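Local coordinates for BPT4 GENE 59 helicase assembly protein (Enterobacteria phage T4, PDB 1C1K) that loads the replicative helicase onto fork DNA covered by the single-stranded DNA-binding protein during phage DNA replication, recombination and repair, at residues M6-R12 with K67-L73; I117-Y122 with T211-K216; I135-N139 with K173-T178. All blocks are in the same frame, centred on the assembly; numbering follows the deposited sequence.

Interaction 1: M6-R12 with K67-L73; sequences MPAGGER and KLKELAL
The first turn of helix 68-81 is bonded by the loop that follows strand 2-4: carbonyls of G10 and R12 take the amides of K69 and L68. K67 is the N-cap residue; the loop carbonyls accept from the amides of the next two residues. K69 N gives G10 O a bond of 2.8 Å. L68 N meets R12 O at 2.7 Å. A type I turn from G9 to R12 spans the residues that carry both carbonyls. E11 joins two lysines in a salt-bridge network. K69 runs out extended and brings NZ to the syn lone pair of E11 OE2 at 2.6 Å. K67 bends at chi3 and chi4, and its NZ reaches E11 OE1 from above the carboxylate plane, at 3.1 Å; it also bonds E11 O. Water 1 links E11 OE1 to K69 NZ. M6, P7, L68, A72 and L73 add apolar contacts. P7 CG lies 3.9 Å from L68 CG. M6 is bent at chi2 and chi3 (-81° and -66°), which carries M6 CE to 3.7 Å from A72 CB, while SD packs on L73 CD2. R12 curls back on its own loop, with NH2 bonded to A8 O. Beyond the contact, L68 packs on L22 of helix 16-30, P7 on W41, and L73 on Y99 of helix 95-107.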
loop_
_atom_site.group_PDB
_atom_site.type_symbol
_atom_site.label_atom_id
_atom_site.label_comp_id
_atom_site.label_asym_id
_atom_site.label_seq_id
_atom_site.Cartn_x
_atom_site.Cartn_y
_atom_site.Cartn_z
ATOM N N MET A 6 1.100 -3.761 12.770
ATOM C CA MET A 6 -0.272 -3.584 13.231
ATOM C C MET A 6 -0.361 -2.980 14.622
ATOM O O MET A 6 0.591 -3.035 15.401
ATOM C CB MET A 6 -0.994 -4.937 13.241
ATOM C CG MET A 6 -1.008 -5.656 11.900
ATOM S SD MET A 6 -2.308 -5.023 10.827
ATOM C CE MET A 6 -3.716 -5.534 11.711
ATOM N N PRO A 7 -1.510 -2.372 14.946
ATOM C CA PRO A 7 -1.654 -1.785 16.281
ATOM C C PRO A 7 -1.549 -2.908 17.315
ATOM O O PRO A 7 -1.893 -4.050 17.026
ATOM C CB PRO A 7 -3.047 -1.154 16.253
ATOM C CG PRO A 7 -3.754 -1.825 15.114
ATOM C CD PRO A 7 -2.703 -2.169 14.112
ATOM N N ALA A 8 -1.064 -2.591 18.510
ATOM C CA ALA A 8 -0.930 -3.611 19.547
ATOM C C ALA A 8 -2.309 -4.047 20.050
ATOM O O ALA A 8 -3.273 -3.282 19.980
ATOM C CB ALA A 8 -0.090 -3.080 20.701
ATOM N N GLY A 9 -2.393 -5.280 20.545
ATOM C CA GLY A 9 -3.653 -5.805 21.053
ATOM C C GLY A 9 -4.706 -5.965 19.971
ATOM O O GLY A 9 -5.865 -5.581 20.151
ATOM N N GLY A 10 -4.297 -6.557 18.855
ATOM C CA GLY A 10 -5.181 -6.748 17.720
ATOM C C GLY A 10 -6.403 -7.621 17.892
ATOM O O GLY A 10 -7.308 -7.547 17.075
ATOM N N GLU A 11 -6.445 -8.449 18.933
ATOM C CA GLU A 11 -7.602 -9.318 19.146
ATOM C C GLU A 11 -8.753 -8.599 19.843
ATOM O O GLU A 11 -9.854 -9.139 19.948
ATOM C CB GLU A 11 -7.209 -10.539 19.979
ATOM C CG GLU A 11 -6.227 -11.472 19.289
ATOM C CD GLU A 11 -6.747 -11.986 17.965
ATOM O OE1 GLU A 11 -7.868 -12.541 17.937
ATOM O OE2 GLU A 11 -6.032 -11.835 16.953
ATOM N N ARG A 12 -8.490 -7.382 20.305
ATOM C CA ARG A 12 -9.483 -6.587 21.026
ATOM C C ARG A 12 -10.669 -6.074 20.223
ATOM O O ARG A 12 -10.570 -5.804 19.027
ATOM C CB ARG A 12 -8.832 -5.340 21.635
ATOM C CG ARG A 12 -7.856 -5.560 22.755
ATOM C CD ARG A 12 -7.302 -4.208 23.203
ATOM N NE ARG A 12 -6.356 -3.654 22.233
ATOM C CZ ARG A 12 -6.131 -2.354 22.047
ATOM N NH1 ARG A 12 -6.783 -1.446 22.761
ATOM N NH2 ARG A 12 -5.235 -1.961 21.157
ATOM N N LYS A 67 -12.579 -7.343 15.081
ATOM C CA LYS A 67 -11.521 -7.141 16.059
ATOM C C LYS A 67 -10.620 -6.037 15.526
ATOM O O LYS A 67 -10.647 -5.725 14.335
ATOM C CB LYS A 67 -10.695 -8.414 16.243
ATOM C CG LYS A 67 -11.501 -9.667 16.508
ATOM C CD LYS A 67 -10.629 -10.906 16.336
ATOM C CE LYS A 67 -11.065 -12.018 17.268
ATOM N NZ LYS A 67 -10.781 -11.682 18.697
ATOM N N LEU A 68 -9.821 -5.448 16.408
ATOM C CA LEU A 68 -8.921 -4.368 16.023
ATOM C C LEU A 68 -8.048 -4.705 14.811
ATOM O O LEU A 68 -7.915 -3.891 13.896
ATOM C CB LEU A 68 -8.034 -3.984 17.211
ATOM C CG LEU A 68 -6.960 -2.919 16.960
ATOM C CD1 LEU A 68 -7.596 -1.651 16.401
ATOM C CD2 LEU A 68 -6.219 -2.616 18.262
ATOM N N LYS A 69 -7.451 -5.894 14.803
ATOM C CA LYS A 69 -6.596 -6.291 13.685
ATOM C C LYS A 69 -7.379 -6.314 12.369
ATOM O O LYS A 69 -6.875 -5.884 11.323
ATOM C CB LYS A 69 -5.966 -7.665 13.956
ATOM C CG LYS A 69 -6.967 -8.796 14.110
ATOM C CD LYS A 69 -6.268 -10.120 14.410
ATOM C CE LYS A 69 -7.167 -11.299 14.075
ATOM N NZ LYS A 69 -6.574 -12.596 14.513
ATOM N N GLU A 70 -8.616 -6.803 12.419
ATOM C CA GLU A 70 -9.450 -6.857 11.224
ATOM C C GLU A 70 -9.827 -5.434 10.784
ATOM O O GLU A 70 -9.815 -5.113 9.590
ATOM C CB GLU A 70 -10.709 -7.681 11.504
ATOM C CG GLU A 70 -10.411 -9.134 11.885
ATOM C CD GLU A 70 -11.648 -9.917 12.308
ATOM O OE1 GLU A 70 -12.392 -9.454 13.204
ATOM O OE2 GLU A 70 -11.873 -11.012 11.747
ATOM N N LEU A 71 -10.157 -4.581 11.750
ATOM C CA LEU A 71 -10.524 -3.202 11.449
ATOM C C LEU A 71 -9.344 -2.498 10.778
ATOM O O LEU A 71 -9.514 -1.799 9.784
ATOM C CB LEU A 71 -10.913 -2.466 12.736
ATOM C CG LEU A 71 -12.221 -2.932 13.393
ATOM C CD1 LEU A 71 -12.283 -2.454 14.844
ATOM C CD2 LEU A 71 -13.409 -2.401 12.598
ATOM N N ALA A 72 -8.146 -2.691 11.320
ATOM C CA ALA A 72 -6.951 -2.076 10.747
ATOM C C ALA A 72 -6.768 -2.509 9.292
ATOM O O ALA A 72 -6.493 -1.682 8.417
ATOM C CB ALA A 72 -5.724 -2.466 11.560
ATOM N N LEU A 73 -6.917 -3.807 9.038
ATOM C CA LEU A 73 -6.763 -4.355 7.688
ATOM C C LEU A 73 -7.820 -3.812 6.733
ATOM O O LEU A 73 -7.526 -3.532 5.572
ATOM C CB LEU A 73 -6.830 -5.885 7.731
ATOM C CG LEU A 73 -5.616 -6.582 8.353
ATOM C CD1 LEU A 73 -5.774 -8.093 8.251
ATOM C CD2 LEU A 73 -4.359 -6.140 7.643
HETATM O O HOH W 1 -8.439 -14.397 15.961
#

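Interaction 2: I117-Y122 with T211-K216; sequences IRNIYY and TVKSCK
Y121 carries much of this contact, laying its ring against C215 and K216. Its CB leaves helix 109-126 toward helix 201-216, and CG stands anti to the backbone N (chi1 176°), which sends the ring across the gap between the helices. At the base of the ring, CG has C215 CB over it. Y121 CD1 looks to V212 CG1 at 4.2 Å, a loose touch. Y121 CD2 is met more closely, by C215 CB at 3.5 Å. C215 CB sits over one face of the Y121 ring, a CH-pi contact 3.8 Å from the ring centroid and offset toward the rim. CE2 also lies near C215 CB, and CE1 near K216 CG. At the tip, Y121 OH touches K216 CG at 3.3 Å. The lysine crosses the tyrosine at about a right angle.

The axes of 117-122 and 211-216 cross at -48° and approach to 9.5 Å. This is helix-helix packing within the C-terminal Gp59 region, and it involves the last turns of the final helix, 201-216. C215 SG stands obliquely to two rings, those of Y121 and Y122, a sulfur-aromatic contact with each. The nearest atom to C215 SG across the contact is R118 CG, 3.6 Å away. Further back toward the start of both segments the packing is aliphatic. I117 CG2 meets T211 CG2 at 3.5 Å and also touches V212 CG2. T211 turns this methyl to the contact, while its OG1 bonds V207 O one turn back in its own helix. R118 crosses T211 at about a right angle, its CG near T211 CG2, and runs extended from CG to NE. Water 2 accepts from R118 NE and donates to S214 OG. That hydroxyl in turn donates to T211 O.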
loop_
_atom_site.group_PDB
_atom_site.type_symbol
_atom_site.label_atom_id
_atom_site.label_comp_id
_atom_site.label_asym_id
_atom_site.label_seq_id
_atom_site.Cartn_x
_atom_site.Cartn_y
_atom_site.Cartn_z
ATOM N N ILE A 117 7.056 -10.320 -10.845
ATOM C CA ILE A 117 8.430 -10.273 -11.341
ATOM C C ILE A 117 8.503 -10.887 -12.737
ATOM O O ILE A 117 9.092 -10.305 -13.644
ATOM C CB ILE A 117 9.398 -11.016 -10.395
ATOM C CG1 ILE A 117 9.565 -10.220 -9.093
ATOM C CG2 ILE A 117 10.760 -11.183 -11.054
ATOM C CD1 ILE A 117 10.055 -11.053 -7.928
ATOM N N ARG A 118 7.902 -12.063 -12.914
ATOM C CA ARG A 118 7.911 -12.706 -14.226
ATOM C C ARG A 118 7.282 -11.782 -15.254
ATOM O O ARG A 118 7.815 -11.605 -16.346
ATOM C CB ARG A 118 7.137 -14.030 -14.199
ATOM C CG ARG A 118 7.813 -15.118 -13.412
ATOM C CD ARG A 118 6.984 -16.405 -13.388
ATOM N NE ARG A 118 7.359 -17.244 -12.254
ATOM C CZ ARG A 118 6.557 -17.541 -11.234
ATOM N NH1 ARG A 118 5.314 -17.073 -11.189
ATOM N NH2 ARG A 118 7.016 -18.294 -10.243
ATOM N N ASN A 119 6.145 -11.182 -14.914
ATOM C CA ASN A 119 5.480 -10.292 -15.850
ATOM C C ASN A 119 6.325 -9.057 -16.158
ATOM O O ASN A 119 6.310 -8.558 -17.286
ATOM C CB ASN A 119 4.107 -9.889 -15.309
ATOM C CG ASN A 119 3.101 -11.020 -15.392
ATOM O OD1 ASN A 119 2.053 -10.992 -14.751
ATOM N ND2 ASN A 119 3.420 -12.028 -16.190
ATOM N N ILE A 120 7.062 -8.562 -15.170
ATOM C CA ILE A 120 7.907 -7.392 -15.404
ATOM C C ILE A 120 9.014 -7.786 -16.372
ATOM O O ILE A 120 9.352 -7.024 -17.281
ATOM C CB ILE A 120 8.569 -6.875 -14.105
ATOM C CG1 ILE A 120 7.503 -6.335 -13.149
ATOM C CG2 ILE A 120 9.568 -5.762 -14.435
ATOM C CD1 ILE A 120 8.012 -6.164 -11.737
ATOM N N TYR A 121 9.567 -8.980 -16.174
ATOM C CA TYR A 121 10.638 -9.477 -17.031
ATOM C C TYR A 121 10.191 -9.631 -18.486
ATOM O O TYR A 121 10.846 -9.131 -19.396
ATOM C CB TYR A 121 11.159 -10.817 -16.507
ATOM C CG TYR A 121 12.214 -11.441 -17.396
ATOM C CD1 TYR A 121 13.566 -11.126 -17.241
ATOM C CD2 TYR A 121 11.858 -12.337 -18.406
ATOM C CE1 TYR A 121 14.539 -11.690 -18.073
ATOM C CE2 TYR A 121 12.821 -12.906 -19.242
ATOM C CZ TYR A 121 14.156 -12.581 -19.070
ATOM O OH TYR A 121 15.106 -13.158 -19.894
ATOM N N TYR A 122 9.077 -10.314 -18.711
ATOM C CA TYR A 122 8.600 -10.507 -20.072
ATOM C C TYR A 122 8.205 -9.184 -20.719
ATOM O O TYR A 122 8.351 -9.012 -21.931
ATOM C CB TYR A 122 7.440 -11.510 -20.080
ATOM C CG TYR A 122 7.900 -12.902 -19.700
ATOM C CD1 TYR A 122 7.329 -13.581 -18.629
ATOM C CD2 TYR A 122 8.958 -13.512 -20.376
ATOM C CE1 TYR A 122 7.801 -14.831 -18.234
ATOM C CE2 TYR A 122 9.439 -14.760 -19.991
ATOM C CZ TYR A 122 8.857 -15.412 -18.917
ATOM O OH TYR A 122 9.340 -16.639 -18.522
ATOM N N THR A 211 13.722 -15.699 -9.323
ATOM C CA THR A 211 12.622 -15.639 -10.274
ATOM C C THR A 211 13.100 -15.197 -11.655
ATOM O O THR A 211 12.692 -15.758 -12.675
ATOM C CB THR A 211 11.512 -14.686 -9.774
ATOM O OG1 THR A 211 11.036 -15.138 -8.501
ATOM C CG2 THR A 211 10.335 -14.661 -10.752
ATOM N N VAL A 212 13.968 -14.192 -11.695
ATOM C CA VAL A 212 14.481 -13.716 -12.970
ATOM C C VAL A 212 15.318 -14.826 -13.615
ATOM O O VAL A 212 15.248 -15.050 -14.823
ATOM C CB VAL A 212 15.350 -12.443 -12.777
ATOM C CG1 VAL A 212 16.110 -12.115 -14.054
ATOM C CG2 VAL A 212 14.459 -11.270 -12.380
ATOM N N LYS A 213 16.100 -15.528 -12.803
ATOM C CA LYS A 213 16.937 -16.602 -13.321
ATOM C C LYS A 213 16.098 -17.674 -13.995
ATOM O O LYS A 213 16.482 -18.197 -15.041
ATOM C CB LYS A 213 17.755 -17.234 -12.198
ATOM C CG LYS A 213 18.653 -18.357 -12.663
ATOM C CD LYS A 213 19.417 -18.944 -11.499
ATOM C CE LYS A 213 19.667 -20.425 -11.704
ATOM N NZ LYS A 213 20.632 -20.916 -10.690
ATOM N N SER A 214 14.953 -17.998 -13.396
ATOM C CA SER A 214 14.066 -19.011 -13.955
ATOM C C SER A 214 13.382 -18.522 -15.233
ATOM O O SER A 214 12.886 -19.327 -16.019
ATOM C CB SER A 214 13.017 -19.438 -12.914
ATOM O OG SER A 214 12.036 -18.436 -12.708
ATOM N N CYS A 215 13.357 -17.208 -15.441
ATOM C CA CYS A 215 12.756 -16.631 -16.644
ATOM C C CYS A 215 13.779 -16.597 -17.768
ATOM O O CYS A 215 13.432 -16.693 -18.946
ATOM C CB CYS A 215 12.300 -15.196 -16.392
ATOM S SG CYS A 215 10.825 -15.028 -15.388
ATOM N N LYS A 216 15.044 -16.440 -17.392
ATOM C CA LYS A 216 16.128 -16.357 -18.362
ATOM C C LYS A 216 16.551 -17.714 -18.901
ATOM O O LYS A 216 16.805 -17.856 -20.100
ATOM C CB LYS A 216 17.352 -15.669 -17.735
ATOM C CG LYS A 216 17.202 -14.173 -17.511
ATOM C CD LYS A 216 18.177 -13.679 -16.447
ATOM C CE LYS A 216 19.098 -12.592 -16.979
ATOM N NZ LYS A 216 20.087 -12.144 -15.955
HETATM O O HOH W 2 9.525 -18.467 -12.203
#

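Interaction 3: I135-N139 with K173-T178; sequences IFEYN and KHDEQT
Y138 fills the tightly packed part of the contact, set between H174, Q177 and T178. Y138 CB sits over the centre of the H174 imidazole face, 4.0 Å from the ring centroid and only 13° off its normal. The phenol ring then turns its edge toward that same imidazole. The pair is edge-to-face, with planes at 70° and centroids 5.7 Å apart. CG of Y138 is anti to the backbone N (chi1 169°), and this runs the ring past Q177 and T178. Q177 CB packs at 3.5 Å from Y138 CD2, the two side chains sliding past each other in opposite directions. T178 CB and CG2 lie against the far end of the phenol.

The contact joins the loop between helices 109-126 and 146-152 to the last part of helix 170-177. H174 is held from several sides. Its NE2 is bonded to S145 OG, and W183 meets its ring. F136 O lies in the plane of the imidazole at its edge, 3.5 Å from H174 CE1. These partners should fix the rotation of the ring on which Y138 rests.

The outer sides are polar and more open to solvent. At one, E137 bends at chi2 and brings E137 OE1 to K173 NZ, a salt bridge of 2.9 Å. The lysine chain, bent along its length, crosses the glutamate obliquely to get there. At the other, by the exposed Q177, water 3 lies in the plane of the Y138 ring, 2.8 Å from Y138 OH, and donates to Q177 O. T178 OG1 is bonded to the backbone N of N180.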
loop_
_atom_site.group_PDB
_atom_site.type_symbol
_atom_site.label_atom_id
_atom_site.label_comp_id
_atom_site.label_asym_id
_atom_site.label_seq_id
_atom_site.Cartn_x
_atom_site.Cartn_y
_atom_site.Cartn_z
ATOM N N ILE A 135 14.147 -0.740 -16.729
ATOM C CA ILE A 135 12.751 -0.826 -16.315
ATOM C C ILE A 135 12.511 -0.027 -15.034
ATOM O O ILE A 135 11.476 0.623 -14.873
ATOM C CB ILE A 135 12.352 -2.300 -16.031
ATOM C CG1 ILE A 135 12.291 -3.097 -17.342
ATOM C CG2 ILE A 135 11.019 -2.347 -15.278
ATOM C CD1 ILE A 135 11.170 -2.688 -18.259
ATOM N N PHE A 136 13.495 -0.061 -14.141
ATOM C CA PHE A 136 13.382 0.581 -12.842
ATOM C C PHE A 136 13.900 2.002 -12.698
ATOM O O PHE A 136 13.593 2.666 -11.714
ATOM C CB PHE A 136 14.045 -0.324 -11.803
ATOM C CG PHE A 136 13.628 -1.757 -11.916
ATOM C CD1 PHE A 136 14.334 -2.640 -12.723
ATOM C CD2 PHE A 136 12.494 -2.217 -11.247
ATOM C CE1 PHE A 136 13.917 -3.962 -12.868
ATOM C CE2 PHE A 136 12.072 -3.533 -11.386
ATOM C CZ PHE A 136 12.784 -4.406 -12.198
ATOM N N GLU A 137 14.666 2.475 -13.674
ATOM C CA GLU A 137 15.220 3.820 -13.599
ATOM C C GLU A 137 14.278 4.924 -14.066
ATOM O O GLU A 137 13.575 4.790 -15.060
ATOM C CB GLU A 137 16.516 3.894 -14.408
ATOM C CG GLU A 137 17.650 3.055 -13.850
ATOM C CD GLU A 137 18.245 3.641 -12.582
ATOM O OE1 GLU A 137 18.701 2.855 -11.721
ATOM O OE2 GLU A 137 18.262 4.884 -12.443
ATOM N N TYR A 138 14.274 6.029 -13.330
ATOM C CA TYR A 138 13.450 7.177 -13.677
ATOM C C TYR A 138 13.935 7.724 -15.031
ATOM O O TYR A 138 15.140 7.776 -15.291
ATOM C CB TYR A 138 13.587 8.242 -12.584
ATOM C CG TYR A 138 12.995 9.583 -12.928
ATOM C CD1 TYR A 138 11.622 9.809 -12.815
ATOM C CD2 TYR A 138 13.807 10.638 -13.349
ATOM C CE1 TYR A 138 11.070 11.056 -13.109
ATOM C CE2 TYR A 138 13.268 11.890 -13.646
ATOM C CZ TYR A 138 11.899 12.092 -13.523
ATOM O OH TYR A 138 11.363 13.331 -13.795
ATOM N N ASN A 139 12.990 8.111 -15.885
ATOM C CA ASN A 139 13.291 8.650 -17.214
ATOM C C ASN A 139 12.860 10.119 -17.285
ATOM O O ASN A 139 11.682 10.414 -17.434
ATOM C CB ASN A 139 12.542 7.841 -18.285
ATOM C CG ASN A 139 12.956 8.208 -19.706
ATOM O OD1 ASN A 139 12.610 7.517 -20.665
ATOM N ND2 ASN A 139 13.698 9.297 -19.845
ATOM N N LYS A 173 14.728 7.498 -5.166
ATOM C CA LYS A 173 15.400 8.001 -6.365
ATOM C C LYS A 173 14.421 8.754 -7.265
ATOM O O LYS A 173 14.770 9.768 -7.863
ATOM C CB LYS A 173 16.036 6.849 -7.139
ATOM C CG LYS A 173 17.211 6.221 -6.418
ATOM C CD LYS A 173 18.306 5.843 -7.391
ATOM C CE LYS A 173 18.280 4.358 -7.693
ATOM N NZ LYS A 173 18.732 4.087 -9.087
ATOM N N HIS A 174 13.193 8.258 -7.370
ATOM C CA HIS A 174 12.190 8.926 -8.184
ATOM C C HIS A 174 11.864 10.279 -7.541
ATOM O O HIS A 174 11.790 11.306 -8.219
ATOM C CB HIS A 174 10.918 8.069 -8.269
ATOM C CG HIS A 174 10.927 7.061 -9.381
ATOM N ND1 HIS A 174 11.946 6.149 -9.554
ATOM C CD2 HIS A 174 10.023 6.803 -10.356
ATOM C CE1 HIS A 174 11.670 5.371 -10.588
ATOM N NE2 HIS A 174 10.508 5.748 -11.092
ATOM N N ASP A 175 11.680 10.266 -6.222
ATOM C CA ASP A 175 11.351 11.471 -5.463
ATOM C C ASP A 175 12.380 12.589 -5.627
ATOM O O ASP A 175 12.020 13.764 -5.705
ATOM C CB ASP A 175 11.228 11.137 -3.973
ATOM C CG ASP A 175 9.854 10.614 -3.598
ATOM O OD1 ASP A 175 9.683 10.211 -2.428
ATOM O OD2 ASP A 175 8.951 10.606 -4.460
ATOM N N GLU A 176 13.658 12.228 -5.670
ATOM C CA GLU A 176 14.710 13.229 -5.809
ATOM C C GLU A 176 14.879 13.764 -7.225
ATOM O O GLU A 176 15.436 14.841 -7.411
ATOM C CB GLU A 176 16.058 12.679 -5.312
ATOM C CG GLU A 176 16.310 11.202 -5.582
ATOM C CD GLU A 176 17.120 10.519 -4.476
ATOM O OE1 GLU A 176 18.123 9.844 -4.797
ATOM O OE2 GLU A 176 16.758 10.652 -3.285
ATOM N N GLN A 177 14.381 13.036 -8.219
ATOM C CA GLN A 177 14.532 13.459 -9.611
ATOM C C GLN A 177 13.322 14.125 -10.263
ATOM O O GLN A 177 13.396 14.535 -11.420
ATOM C CB GLN A 177 14.960 12.268 -10.475
ATOM C CG GLN A 177 16.269 11.617 -10.056
ATOM C CD GLN A 177 16.569 10.348 -10.838
ATOM O OE1 GLN A 177 16.228 9.244 -10.407
ATOM N NE2 GLN A 177 17.210 10.497 -11.993
ATOM N N THR A 178 12.211 14.244 -9.543
ATOM C CA THR A 178 11.034 14.859 -10.138
ATOM C C THR A 178 10.052 15.472 -9.148
ATOM O O THR A 178 10.107 15.206 -7.949
ATOM C CB THR A 178 10.262 13.834 -11.010
ATOM O OG1 THR A 178 9.214 14.502 -11.727
ATOM C CG2 THR A 178 9.658 12.733 -10.139
HETATM O O HOH W 3 13.285 15.265 -14.388
#

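Overall arrangement
Interaction 1 comes first along the chain and closes before the other two begin. It ties the loop after strand 2-4 to helix 68-81. Interactions 2 and 3 lie across the chain's centre from it, about 36 and 35 Å from interaction 1, centre to centre. Both belong to the C-terminal Gp59 region, and 135-139 and 173-178 both fall between 117-122 and 211-216 in sequence. Their centres are about 22 Å apart, yet they touch: I120 of helix 109-126 packs on I135 and F136. In this monomeric, two-domain helical protein that binds fork DNA, interaction 1 therefore stands far from the linked pair 2 and 3.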